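Local structure of retinol dehydratase (Spodoptera frugiperda, 1FMJ) at residues 76-81 with 246-251; 84-89 with 257-262; 185-190 with 332-337. The protein probably dehydrates retinol, binding it beside the nucleotide adenosine-3'-5'-diphosphate in a sulfotransferase-type fold with a helical lid. All coordinates share one frame; numbering follows the deposited sequence.

Interaction 1 of 3, residues 76-81 with 246-251. With A3P (adenosine-3'-5'-diphosphate), chain G.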
loop_
_atom_site.group_PDB
_atom_site.type_symbol
_atom_site.label_atom_id
_atom_site.label_comp_id
_atom_site.label_asym_id
_atom_site.label_seq_id
_atom_site.Cartn_x
_atom_site.Cartn_y
_atom_site.Cartn_z
ATOM N N THR A 76 -0.958 -1.818 6.128
ATOM C CA THR A 76 -2.216 -2.154 5.463
ATOM C C THR A 76 -2.686 -3.598 5.688
ATOM O O THR A 76 -3.863 -3.835 5.968
ATOM C CB THR A 76 -2.106 -1.921 3.943
ATOM O OG1 THR A 76 -1.376 -0.715 3.702
ATOM C CG2 THR A 76 -3.485 -1.796 3.309
ATOM N N THR A 77 -1.774 -4.558 5.568
ATOM C CA THR A 77 -2.142 -5.969 5.720
ATOM C C THR A 77 -2.766 -6.280 7.073
ATOM O O THR A 77 -3.802 -6.939 7.139
ATOM C CB THR A 77 -0.933 -6.892 5.502
ATOM O OG1 THR A 77 -0.212 -6.463 4.341
ATOM C CG2 THR A 77 -1.402 -8.328 5.283
ATOM N N MET A 78 -2.133 -5.810 8.148
ATOM C CA MET A 78 -2.634 -6.015 9.505
ATOM C C MET A 78 -4.049 -5.491 9.593
ATOM O O MET A 78 -4.968 -6.186 10.027
ATOM C CB MET A 78 -1.813 -5.223 10.518
ATOM C CG MET A 78 -0.355 -5.541 10.547
ATOM S SD MET A 78 0.464 -4.374 11.597
ATOM C CE MET A 78 -0.112 -4.928 13.212
ATOM N N THR A 79 -4.196 -4.232 9.197
ATOM C CA THR A 79 -5.478 -3.546 9.226
ATOM C C THR A 79 -6.525 -4.307 8.425
ATOM O O THR A 79 -7.663 -4.457 8.869
ATOM C CB THR A 79 -5.349 -2.123 8.654
ATOM O OG1 THR A 79 -4.306 -1.427 9.341
ATOM C CG2 THR A 79 -6.660 -1.353 8.824
ATOM N N GLN A 80 -6.148 -4.787 7.244
ATOM C CA GLN A 80 -7.097 -5.535 6.419
ATOM C C GLN A 80 -7.631 -6.750 7.163
ATOM O O GLN A 80 -8.817 -7.047 7.104
ATOM C CB GLN A 80 -6.444 -6.010 5.126
ATOM C CG GLN A 80 -6.263 -4.924 4.099
ATOM C CD GLN A 80 -5.572 -5.425 2.866
ATOM O OE1 GLN A 80 -6.128 -6.217 2.112
ATOM N NE2 GLN A 80 -4.347 -4.968 2.652
ATOM N N GLU A 81 -6.744 -7.451 7.854
ATOM C CA GLU A 81 -7.133 -8.647 8.588
ATOM C C GLU A 81 -8.042 -8.298 9.749
ATOM O O GLU A 81 -9.083 -8.935 9.940
ATOM C CB GLU A 81 -5.897 -9.387 9.095
ATOM C CG GLU A 81 -6.204 -10.727 9.765
ATOM C CD GLU A 81 -6.641 -11.814 8.790
ATOM O OE1 GLU A 81 -6.833 -12.962 9.241
ATOM O OE2 GLU A 81 -6.788 -11.532 7.581
ATOM N N LEU A 246 -4.918 6.053 11.674
ATOM C CA LEU A 246 -4.153 5.342 12.683
ATOM C C LEU A 246 -2.674 5.354 12.332
ATOM O O LEU A 246 -2.298 5.565 11.178
ATOM C CB LEU A 246 -4.627 3.889 12.795
ATOM C CG LEU A 246 -6.095 3.628 13.135
ATOM C CD1 LEU A 246 -6.347 2.132 13.146
ATOM C CD2 LEU A 246 -6.428 4.250 14.503
ATOM N N PHE A 247 -1.835 5.128 13.336
ATOM C CA PHE A 247 -0.396 5.085 13.129
ATOM C C PHE A 247 0.104 3.673 13.390
ATOM O O PHE A 247 -0.232 3.063 14.404
ATOM C CB PHE A 247 0.328 6.061 14.061
ATOM C CG PHE A 247 0.141 7.506 13.696
ATOM C CD1 PHE A 247 -0.782 8.292 14.366
ATOM C CD2 PHE A 247 0.895 8.080 12.679
ATOM C CE1 PHE A 247 -0.954 9.633 14.033
ATOM C CE2 PHE A 247 0.729 9.418 12.338
ATOM C CZ PHE A 247 -0.195 10.195 13.017
ATOM N N TYR A 248 0.914 3.160 12.470
ATOM C CA TYR A 248 1.460 1.814 12.586
ATOM C C TYR A 248 2.151 1.597 13.931
ATOM O O TYR A 248 2.086 0.515 14.508
ATOM C CB TYR A 248 2.447 1.570 11.450
ATOM C CG TYR A 248 3.253 0.300 11.593
ATOM C CD1 TYR A 248 2.676 -0.953 11.378
ATOM C CD2 TYR A 248 4.593 0.353 11.952
ATOM C CE1 TYR A 248 3.428 -2.123 11.515
ATOM C CE2 TYR A 248 5.346 -0.801 12.091
ATOM C CZ TYR A 248 4.764 -2.031 11.871
ATOM O OH TYR A 248 5.539 -3.159 11.994
ATOM N N GLU A 249 2.817 2.628 14.424
ATOM C CA GLU A 249 3.511 2.528 15.695
ATOM C C GLU A 249 2.558 2.177 16.846
ATOM O O GLU A 249 2.899 1.370 17.716
ATOM C CB GLU A 249 4.245 3.836 16.001
ATOM C CG GLU A 249 5.470 4.117 15.121
ATOM C CD GLU A 249 5.129 4.513 13.691
ATOM O OE1 GLU A 249 4.002 4.993 13.446
ATOM O OE2 GLU A 249 6.005 4.367 12.812
ATOM N N ASP A 250 1.368 2.768 16.849
ATOM C CA ASP A 250 0.414 2.488 17.911
ATOM C C ASP A 250 -0.021 1.028 17.948
ATOM O O ASP A 250 -0.390 0.521 19.004
ATOM C CB ASP A 250 -0.798 3.417 17.806
ATOM C CG ASP A 250 -0.443 4.860 18.143
ATOM O OD1 ASP A 250 0.372 5.064 19.070
ATOM O OD2 ASP A 250 -0.978 5.788 17.500
ATOM N N TYR A 251 0.036 0.357 16.800
ATOM C CA TYR A 251 -0.315 -1.060 16.713
ATOM C C TYR A 251 0.668 -1.868 17.562
ATOM O O TYR A 251 0.296 -2.857 18.191
ATOM C CB TYR A 251 -0.209 -1.554 15.262
ATOM C CG TYR A 251 -1.443 -1.382 14.393
ATOM C CD1 TYR A 251 -1.351 -1.513 13.007
ATOM C CD2 TYR A 251 -2.701 -1.130 14.947
ATOM C CE1 TYR A 251 -2.470 -1.399 12.190
ATOM C CE2 TYR A 251 -3.843 -1.015 14.129
ATOM C CZ TYR A 251 -3.712 -1.151 12.753
ATOM O OH TYR A 251 -4.807 -1.044 11.933
HETATM P P1 A3P G . 8.497 -4.068 7.764
HETATM O O1P A3P G . 9.021 -4.104 6.387
HETATM O O2P A3P G . 8.683 -5.364 8.448
HETATM O O3P A3P G . 9.150 -2.999 8.535
HETATM P P2 A3P G . 1.799 -3.064 4.348
HETATM O O4P A3P G . 0.896 -4.160 4.734
HETATM O O5P A3P G . 1.070 -1.779 4.296
HETATM O O6P A3P G . 2.434 -3.371 3.035
HETATM O "O5'" A3P G . 2.937 -2.933 5.436
HETATM C "C5'" A3P G . 3.835 -3.996 5.709
HETATM C "C4'" A3P G . 4.643 -3.719 6.981
HETATM O "O4'" A3P G . 3.856 -4.175 8.118
HETATM C "C3'" A3P G . 5.942 -4.525 7.038
HETATM O "O3'" A3P G . 6.944 -3.734 7.718
HETATM C "C2'" A3P G . 5.478 -5.786 7.737
HETATM O "O2'" A3P G . 6.467 -6.697 8.207
HETATM C "C1'" A3P G . 4.590 -5.187 8.816
HETATM N N9 A3P G . 3.669 -6.169 9.403
HETATM C C8 A3P G . 2.838 -7.084 8.776
HETATM N N7 A3P G . 2.129 -7.828 9.582
HETATM C C5 A3P G . 2.505 -7.386 10.844
HETATM C C6 A3P G . 2.121 -7.764 12.177
HETATM N N6 A3P G . 1.225 -8.722 12.437
HETATM N N1 A3P G . 2.710 -7.095 13.248
HETATM C C2 A3P G . 3.633 -6.105 13.026
HETATM N N3 A3P G . 4.079 -5.660 11.810
HETATM C C4 A3P G . 3.470 -6.348 10.757
#

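Interaction 2 of 3, residues 84-89 with 257-262. With HG (mercury (II) ion), chain C.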
loop_
_atom_site.group_PDB
_atom_site.type_symbol
_atom_site.label_atom_id
_atom_site.label_comp_id
_atom_site.label_asym_id
_atom_site.label_seq_id
_atom_site.Cartn_x
_atom_site.Cartn_y
_atom_site.Cartn_z
ATOM N N TRP A 84 -11.430 -7.199 8.442
ATOM C CA TRP A 84 -12.240 -8.262 7.871
ATOM C C TRP A 84 -12.842 -9.130 8.955
ATOM O O TRP A 84 -14.019 -9.459 8.906
ATOM C CB TRP A 84 -11.421 -9.144 6.925
ATOM C CG TRP A 84 -12.273 -9.893 5.934
ATOM C CD1 TRP A 84 -12.699 -9.445 4.713
ATOM C CD2 TRP A 84 -12.823 -11.206 6.093
ATOM N NE1 TRP A 84 -13.479 -10.400 4.103
ATOM C CE2 TRP A 84 -13.570 -11.491 4.925
ATOM C CE3 TRP A 84 -12.759 -12.172 7.107
ATOM C CZ2 TRP A 84 -14.246 -12.705 4.741
ATOM C CZ3 TRP A 84 -13.434 -13.382 6.923
ATOM C CH2 TRP A 84 -14.166 -13.633 5.748
ATOM N N LEU A 85 -12.032 -9.509 9.930
ATOM C CA LEU A 85 -12.520 -10.356 11.011
ATOM C C LEU A 85 -13.606 -9.664 11.819
ATOM O O LEU A 85 -14.607 -10.283 12.180
ATOM C CB LEU A 85 -11.362 -10.769 11.926
ATOM C CG LEU A 85 -10.457 -11.841 11.313
ATOM C CD1 LEU A 85 -9.177 -12.018 12.125
ATOM C CD2 LEU A 85 -11.243 -13.148 11.231
ATOM N N ILE A 86 -13.407 -8.375 12.090
ATOM C CA ILE A 86 -14.365 -7.598 12.864
ATOM C C ILE A 86 -15.698 -7.425 12.137
ATOM O O ILE A 86 -16.756 -7.464 12.759
ATOM C CB ILE A 86 -13.784 -6.216 13.221
ATOM C CG1 ILE A 86 -12.546 -6.407 14.107
ATOM C CG2 ILE A 86 -14.843 -5.368 13.930
ATOM C CD1 ILE A 86 -11.873 -5.120 14.548
ATOM N N GLU A 87 -15.644 -7.231 10.822
ATOM C CA GLU A 87 -16.859 -7.076 10.031
ATOM C C GLU A 87 -17.515 -8.435 9.815
ATOM O O GLU A 87 -18.694 -8.507 9.487
ATOM C CB GLU A 87 -16.546 -6.447 8.664
ATOM C CG GLU A 87 -15.988 -5.032 8.707
ATOM C CD GLU A 87 -17.012 -4.008 9.157
ATOM O OE1 GLU A 87 -17.759 -4.295 10.114
ATOM O OE2 GLU A 87 -17.062 -2.906 8.570
ATOM N N ASN A 88 -16.760 -9.515 10.007
ATOM C CA ASN A 88 -17.311 -10.855 9.799
ATOM C C ASN A 88 -17.454 -11.757 11.027
ATOM O O ASN A 88 -17.229 -12.965 10.947
ATOM C CB ASN A 88 -16.513 -11.578 8.711
ATOM C CG ASN A 88 -16.920 -11.145 7.310
ATOM O OD1 ASN A 88 -17.992 -11.517 6.821
ATOM N ND2 ASN A 88 -16.075 -10.345 6.662
ATOM N N ASP A 89 -17.822 -11.166 12.160
ATOM C CA ASP A 89 -18.044 -11.925 13.391
ATOM C C ASP A 89 -16.870 -12.787 13.832
ATOM O O ASP A 89 -17.061 -13.914 14.294
ATOM C CB ASP A 89 -19.267 -12.824 13.221
ATOM C CG ASP A 89 -20.497 -12.052 12.804
ATOM O OD1 ASP A 89 -20.883 -11.118 13.532
ATOM O OD2 ASP A 89 -21.080 -12.378 11.747
ATOM N N GLY A 257 -5.838 -1.791 22.264
ATOM C CA GLY A 257 -6.460 -0.477 22.254
ATOM C C GLY A 257 -6.821 -0.062 20.842
ATOM O O GLY A 257 -7.861 0.564 20.610
ATOM N N CYS A 258 -5.956 -0.402 19.891
ATOM C CA CYS A 258 -6.209 -0.084 18.492
ATOM C C CYS A 258 -7.372 -0.925 17.979
ATOM O O CYS A 258 -8.234 -0.434 17.258
ATOM C CB CYS A 258 -4.969 -0.370 17.646
ATOM S SG CYS A 258 -3.702 0.906 17.689
ATOM N N ILE A 259 -7.388 -2.198 18.351
ATOM C CA ILE A 259 -8.457 -3.093 17.922
ATOM C C ILE A 259 -9.812 -2.547 18.366
ATOM O O ILE A 259 -10.805 -2.659 17.643
ATOM C CB ILE A 259 -8.267 -4.515 18.493
ATOM C CG1 ILE A 259 -7.045 -5.178 17.842
ATOM C CG2 ILE A 259 -9.515 -5.348 18.242
ATOM C CD1 ILE A 259 -6.733 -6.572 18.366
ATOM N N ALA A 260 -9.834 -1.947 19.555
ATOM C CA ALA A 260 -11.052 -1.373 20.111
ATOM C C ALA A 260 -11.464 -0.151 19.304
ATOM O O ALA A 260 -12.641 0.034 18.987
ATOM C CB ALA A 260 -10.834 -0.992 21.580
ATOM N N ARG A 261 -10.494 0.692 18.976
ATOM C CA ARG A 261 -10.796 1.873 18.193
ATOM C C ARG A 261 -11.421 1.457 16.863
ATOM O O ARG A 261 -12.410 2.039 16.427
ATOM C CB ARG A 261 -9.530 2.697 17.942
ATOM C CG ARG A 261 -8.936 3.340 19.187
ATOM C CD ARG A 261 -7.828 4.313 18.812
ATOM N NE ARG A 261 -8.350 5.487 18.122
ATOM C CZ ARG A 261 -7.589 6.433 17.579
ATOM N NH1 ARG A 261 -6.267 6.342 17.640
ATOM N NH2 ARG A 261 -8.149 7.474 16.980
ATOM N N ILE A 262 -10.851 0.441 16.222
ATOM C CA ILE A 262 -11.378 -0.017 14.943
ATOM C C ILE A 262 -12.776 -0.627 15.086
ATOM O O ILE A 262 -13.616 -0.485 14.195
ATOM C CB ILE A 262 -10.427 -1.039 14.283
ATOM C CG1 ILE A 262 -9.093 -0.360 13.954
ATOM C CG2 ILE A 262 -11.065 -1.606 13.010
ATOM C CD1 ILE A 262 -8.005 -1.318 13.534
HETATM HG HG HG C . -3.659 1.657 19.988
#

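Interaction 3 of 3, residues 185-190 with 332-337. With A3P (adenosine-3'-5'-diphosphate), chain G.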
loop_
_atom_site.group_PDB
_atom_site.type_symbol
_atom_site.label_atom_id
_atom_site.label_comp_id
_atom_site.label_asym_id
_atom_site.label_seq_id
_atom_site.Cartn_x
_atom_site.Cartn_y
_atom_site.Cartn_z
ATOM N N ARG A 185 2.754 5.742 8.851
ATOM C CA ARG A 185 3.887 5.180 9.571
ATOM C C ARG A 185 5.085 6.094 9.348
ATOM O O ARG A 185 5.176 6.756 8.317
ATOM C CB ARG A 185 4.186 3.785 9.013
ATOM C CG ARG A 185 5.287 3.011 9.732
ATOM C CD ARG A 185 5.584 1.705 9.001
ATOM N NE ARG A 185 6.580 0.910 9.716
ATOM C CZ ARG A 185 7.094 -0.234 9.277
ATOM N NH1 ARG A 185 6.712 -0.746 8.107
ATOM N NH2 ARG A 185 7.992 -0.871 10.021
ATOM N N ASP A 186 5.996 6.133 10.316
ATOM C CA ASP A 186 7.200 6.960 10.209
ATOM C C ASP A 186 7.734 6.745 8.794
ATOM O O ASP A 186 7.975 5.612 8.396
ATOM C CB ASP A 186 8.235 6.487 11.231
ATOM C CG ASP A 186 9.444 7.394 11.313
ATOM O OD1 ASP A 186 10.013 7.766 10.260
ATOM O OD2 ASP A 186 9.824 7.732 12.450
ATOM N N PRO A 187 7.938 7.830 8.027
ATOM C CA PRO A 187 8.437 7.790 6.647
ATOM C C PRO A 187 9.764 7.048 6.466
ATOM O O PRO A 187 10.006 6.418 5.431
ATOM C CB PRO A 187 8.582 9.269 6.275
ATOM C CG PRO A 187 7.738 9.988 7.255
ATOM C CD PRO A 187 7.881 9.219 8.516
ATOM N N ARG A 188 10.631 7.141 7.463
ATOM C CA ARG A 188 11.933 6.497 7.373
ATOM C C ARG A 188 11.850 4.973 7.356
ATOM O O ARG A 188 12.571 4.325 6.595
ATOM C CB ARG A 188 12.830 7.017 8.493
ATOM C CG ARG A 188 13.161 8.492 8.287
ATOM C CD ARG A 188 13.663 9.157 9.546
ATOM N NE ARG A 188 12.664 9.116 10.599
ATOM C CZ ARG A 188 12.774 9.760 11.752
ATOM N NH1 ARG A 188 13.847 10.497 11.998
ATOM N NH2 ARG A 188 11.809 9.666 12.656
ATOM N N ASP A 189 10.962 4.407 8.170
ATOM C CA ASP A 189 10.765 2.958 8.207
ATOM C C ASP A 189 9.978 2.505 6.974
ATOM O O ASP A 189 10.119 1.375 6.509
ATOM C CB ASP A 189 9.999 2.546 9.468
ATOM C CG ASP A 189 10.830 2.679 10.719
ATOM O OD1 ASP A 189 12.050 2.414 10.637
ATOM O OD2 ASP A 189 10.262 3.023 11.785
ATOM N N VAL A 190 9.117 3.388 6.479
ATOM C CA VAL A 190 8.330 3.118 5.285
ATOM C C VAL A 190 9.308 2.987 4.114
ATOM O O VAL A 190 9.157 2.121 3.248
ATOM C CB VAL A 190 7.340 4.291 4.986
ATOM C CG1 VAL A 190 6.727 4.122 3.615
ATOM C CG2 VAL A 190 6.236 4.337 6.041
ATOM N N GLU A 332 15.630 14.389 8.745
ATOM C CA GLU A 332 15.071 15.281 9.759
ATOM C C GLU A 332 14.640 16.603 9.132
ATOM O O GLU A 332 13.572 17.123 9.430
ATOM C CB GLU A 332 16.098 15.529 10.872
ATOM N N LYS A 333 15.473 17.144 8.257
ATOM C CA LYS A 333 15.155 18.396 7.587
ATOM C C LYS A 333 13.875 18.203 6.774
ATOM O O LYS A 333 12.947 19.017 6.843
ATOM C CB LYS A 333 16.314 18.789 6.670
ATOM C CG LYS A 333 16.172 20.119 5.948
ATOM C CD LYS A 333 17.426 20.369 5.113
ATOM C CE LYS A 333 17.376 21.676 4.345
ATOM N NZ LYS A 333 18.691 21.938 3.668
ATOM N N TRP A 334 13.830 17.111 6.017
ATOM C CA TRP A 334 12.682 16.801 5.181
ATOM C C TRP A 334 11.423 16.683 6.017
ATOM O O TRP A 334 10.373 17.226 5.663
ATOM C CB TRP A 334 12.927 15.501 4.411
ATOM C CG TRP A 334 11.783 15.066 3.545
ATOM C CD1 TRP A 334 11.195 15.779 2.536
ATOM C CD2 TRP A 334 11.120 13.792 3.575
ATOM N NE1 TRP A 334 10.211 15.027 1.934
ATOM C CE2 TRP A 334 10.146 13.805 2.550
ATOM C CE3 TRP A 334 11.259 12.641 4.365
ATOM C CZ2 TRP A 334 9.310 12.706 2.293
ATOM C CZ3 TRP A 334 10.430 11.549 4.112
ATOM C CH2 TRP A 334 9.468 11.591 3.082
ATOM N N ILE A 335 11.515 15.979 7.134
ATOM C CA ILE A 335 10.333 15.835 7.979
ATOM C C ILE A 335 9.939 17.159 8.644
ATOM O O ILE A 335 8.756 17.495 8.718
ATOM C CB ILE A 335 10.547 14.757 9.055
ATOM C CG1 ILE A 335 10.755 13.396 8.379
ATOM C CG2 ILE A 335 9.341 14.701 9.985
ATOM C CD1 ILE A 335 10.988 12.258 9.351
ATOM N N LYS A 336 10.922 17.918 9.113
ATOM C CA LYS A 336 10.630 19.196 9.767
ATOM C C LYS A 336 9.975 20.169 8.793
ATOM O O LYS A 336 9.016 20.868 9.145
ATOM C CB LYS A 336 11.908 19.816 10.334
ATOM C CG LYS A 336 12.483 19.061 11.521
ATOM C CD LYS A 336 13.751 19.727 12.034
ATOM C CE LYS A 336 14.360 18.956 13.190
ATOM N NZ LYS A 336 15.647 19.564 13.619
ATOM N N ASP A 337 10.486 20.206 7.567
ATOM C CA ASP A 337 9.927 21.092 6.567
ATOM C C ASP A 337 8.474 20.740 6.265
ATOM O O ASP A 337 7.621 21.620 6.201
ATOM C CB ASP A 337 10.748 21.039 5.281
ATOM C CG ASP A 337 12.126 21.648 5.443
ATOM O OD1 ASP A 337 12.307 22.454 6.380
ATOM O OD2 ASP A 337 13.022 21.330 4.630
HETATM P P1 A3P G . 8.497 -4.068 7.764
HETATM O O1P A3P G . 9.021 -4.104 6.387
HETATM O O2P A3P G . 8.683 -5.364 8.448
HETATM O O3P A3P G . 9.150 -2.999 8.535
HETATM P P2 A3P G . 1.799 -3.064 4.348
HETATM O O4P A3P G . 0.896 -4.160 4.734
HETATM O O5P A3P G . 1.070 -1.779 4.296
HETATM O O6P A3P G . 2.434 -3.371 3.035
HETATM O "O5'" A3P G . 2.937 -2.933 5.436
HETATM C "C5'" A3P G . 3.835 -3.996 5.709
HETATM C "C4'" A3P G . 4.643 -3.719 6.981
HETATM O "O4'" A3P G . 3.856 -4.175 8.118
HETATM C "C3'" A3P G . 5.942 -4.525 7.038
HETATM O "O3'" A3P G . 6.944 -3.734 7.718
HETATM C "C2'" A3P G . 5.478 -5.786 7.737
HETATM O "O2'" A3P G . 6.467 -6.697 8.207
HETATM C "C1'" A3P G . 4.590 -5.187 8.816
HETATM N N9 A3P G . 3.669 -6.169 9.403
HETATM C C8 A3P G . 2.838 -7.084 8.776
HETATM N N7 A3P G . 2.129 -7.828 9.582
HETATM C C5 A3P G . 2.505 -7.386 10.844
HETATM C C6 A3P G . 2.121 -7.764 12.177
HETATM N N6 A3P G . 1.225 -8.722 12.437
HETATM N N1 A3P G . 2.710 -7.095 13.248
HETATM C C2 A3P G . 3.633 -6.105 13.026
HETATM N N3 A3P G . 4.079 -5.660 11.810
HETATM C C4 A3P G . 3.470 -6.348 10.757
#

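Interaction 1 of 3, residues 76-81 with 246-251
In Met78, CG beside the backbone N (chi1 -59°) and an extended chi2 carry SD between the rings of Tyr248 and Tyr251 and the adenine of the nucleotide, and the bend at chi3 (72°) turns CE toward Tyr251. SD comes to the rim of the Tyr248 ring, 3.7 Å from CE1, a Met-aromatic contact made at the edge. It meets the Tyr251 ring obliquely, with Met78 CE 3.6 Å from Tyr251 CD1. Met78 CG lies against the base, 3.4 Å from A3P C5. In Tyr248, CG anti to N (chi1 170°) swings the ring toward the nucleotide, where OH donates to A3P N3 over 2.9 Å. Tyr251 OH donates to Thr79 OG1 at 2.7 Å, and Thr79 OG1 is itself hydrogen-bonded to Gly75 O. At the helix start two phosphate oxygens are each held twice: O5P by N and OG1 of Thr76, O4P by N and OG1 of Thr77. This fits the 5'-phosphate-binding loop and following helix start of the P-loop-related sulfotransferase fold. The contact joins helix 76-87, which follows strand 66-70, to the end of strand 243-247 and helix 248-253, with Val181 and Leu183 of strand 179-184 packed against it.

Interaction 2 of 3, residues 84-89 with 257-262
Ile86 pushes its terminal methyl CD1 against the branch methyl CG2 of Ile262, the two atoms 3.9 Å apart and the side chains crossing at about a right angle. The same CD1 also reaches the preceding turn of the other helix, lying 4.1 Å from the carbonyl Ile259 O and a looser 4.4 Å from Ile259 CG2. One methyl therefore serves both isoleucines. It gets that far because CG1 stands beside the backbone N and CD1 then continues fully extended (chi2 -179°). No hydrogen bond crosses here, and the hold is dispersion between aliphatic branches.

In the alpha/beta sulfotransferase fold, this is where the far end of helix 76-87, the helix that starts at the phosphate loop, leans on helix 255-265, which comes after edge strand 243-247 of the parallel sheet and the short helix 248-253. Leu278 of helix 272-281 touches both Ile86 and Ile259, while Leu244, Leu246 and Tyr251 back Ile262.

Helix 76-87 ends just past the contact. Asn88 leaves helical geometry and folds its amide back, so that ND2 donates to Trp84 O over 3.2 Å while hovering above the centre of the Trp84 ring. Glu87 is tied by a salt bridge to Lys268. On the other helix, Cys258 takes no part in this packing; its side chain touches Asp250 and Tyr251. Its SG binds a mercury ion of the derivative at 2.4 Å, with Asp254 O as the second protein ligand.

Interaction 3 of 3, residues 185-190 with 332-337
Ile335 lays its CD1 methyl over one face of the Arg188 guanidinium, 3.8 Å above the plane and offset toward the rim, the two side chains crossing at about a right angle. Next to it Pro187 CB approaches the indole obliquely, 3.6 Å from Trp334 CZ3. Pro187 CD is a more distant neighbour of Ile335 CD1, so the isoleucine tip touches both the proline and the arginine.

The guanidinium is kept flat against that methyl by Asp186. Arg188 bends at chi3 (-61°), which turns its NE and NH2 back along its own segment for a side-on, two-nitrogen salt bridge: NE to Asp186 OD1 at 3.0 Å and NH2 to Asp186 OD2 at 2.8 Å, both on the syn lone pairs and both close to the guanidinium plane. Asp186 is also the N-cap of helix 187-200, and OD1 takes a second bond on its anti side from Arg188 N at 2.9 Å. With a serine in place of Arg188, Asp186 OD2 would probably lose its charged mate and a gap would open over Ile335 CD1.

Arg185 points elsewhere, fully extended toward the nucleotide. Its NH2 donates to A3P O3P at 2.8 Å and its NH1 to A3P O3' at 3.0 Å, edge-on to the 3'-phosphate, consistent with the 3'-phosphate site of the sulfotransferase family.

The start of helix 187-200, just after strand 179-184, thus rests on helix 325-338. Tyr227 and Phe228 of helix 227-235 flank Pro187 and Trp334, Trp319 makes a cation-pi contact with Arg188, and Met349 near the chain's end touches Arg188 and Ile335.

Overall arrangement
Interactions 1 and 2 are buried and share helix 76-87, one near its phosphate-binding start and the other at its far end; their second segments run from the end of strand 243-247 into helix 248-253, and then on the next helix 255-265, and Tyr251 packs on Cys258 and Ile262. Interaction 3 is only partly buried, about 18 Å from interaction 1 between centres, yet Glu249 OE2 probably bonds Asp186 N and both reach the nucleotide, interaction 1 at the 5'-phosphate and base, interaction 3 at the 3'-phosphate. Interaction 1 uses sulfur and hydroxyls, interaction 2 bare aliphatic packing, interaction 3 a salt-bridged arginine with an isoleucine methyl over one face, next to a proline-tryptophan contact.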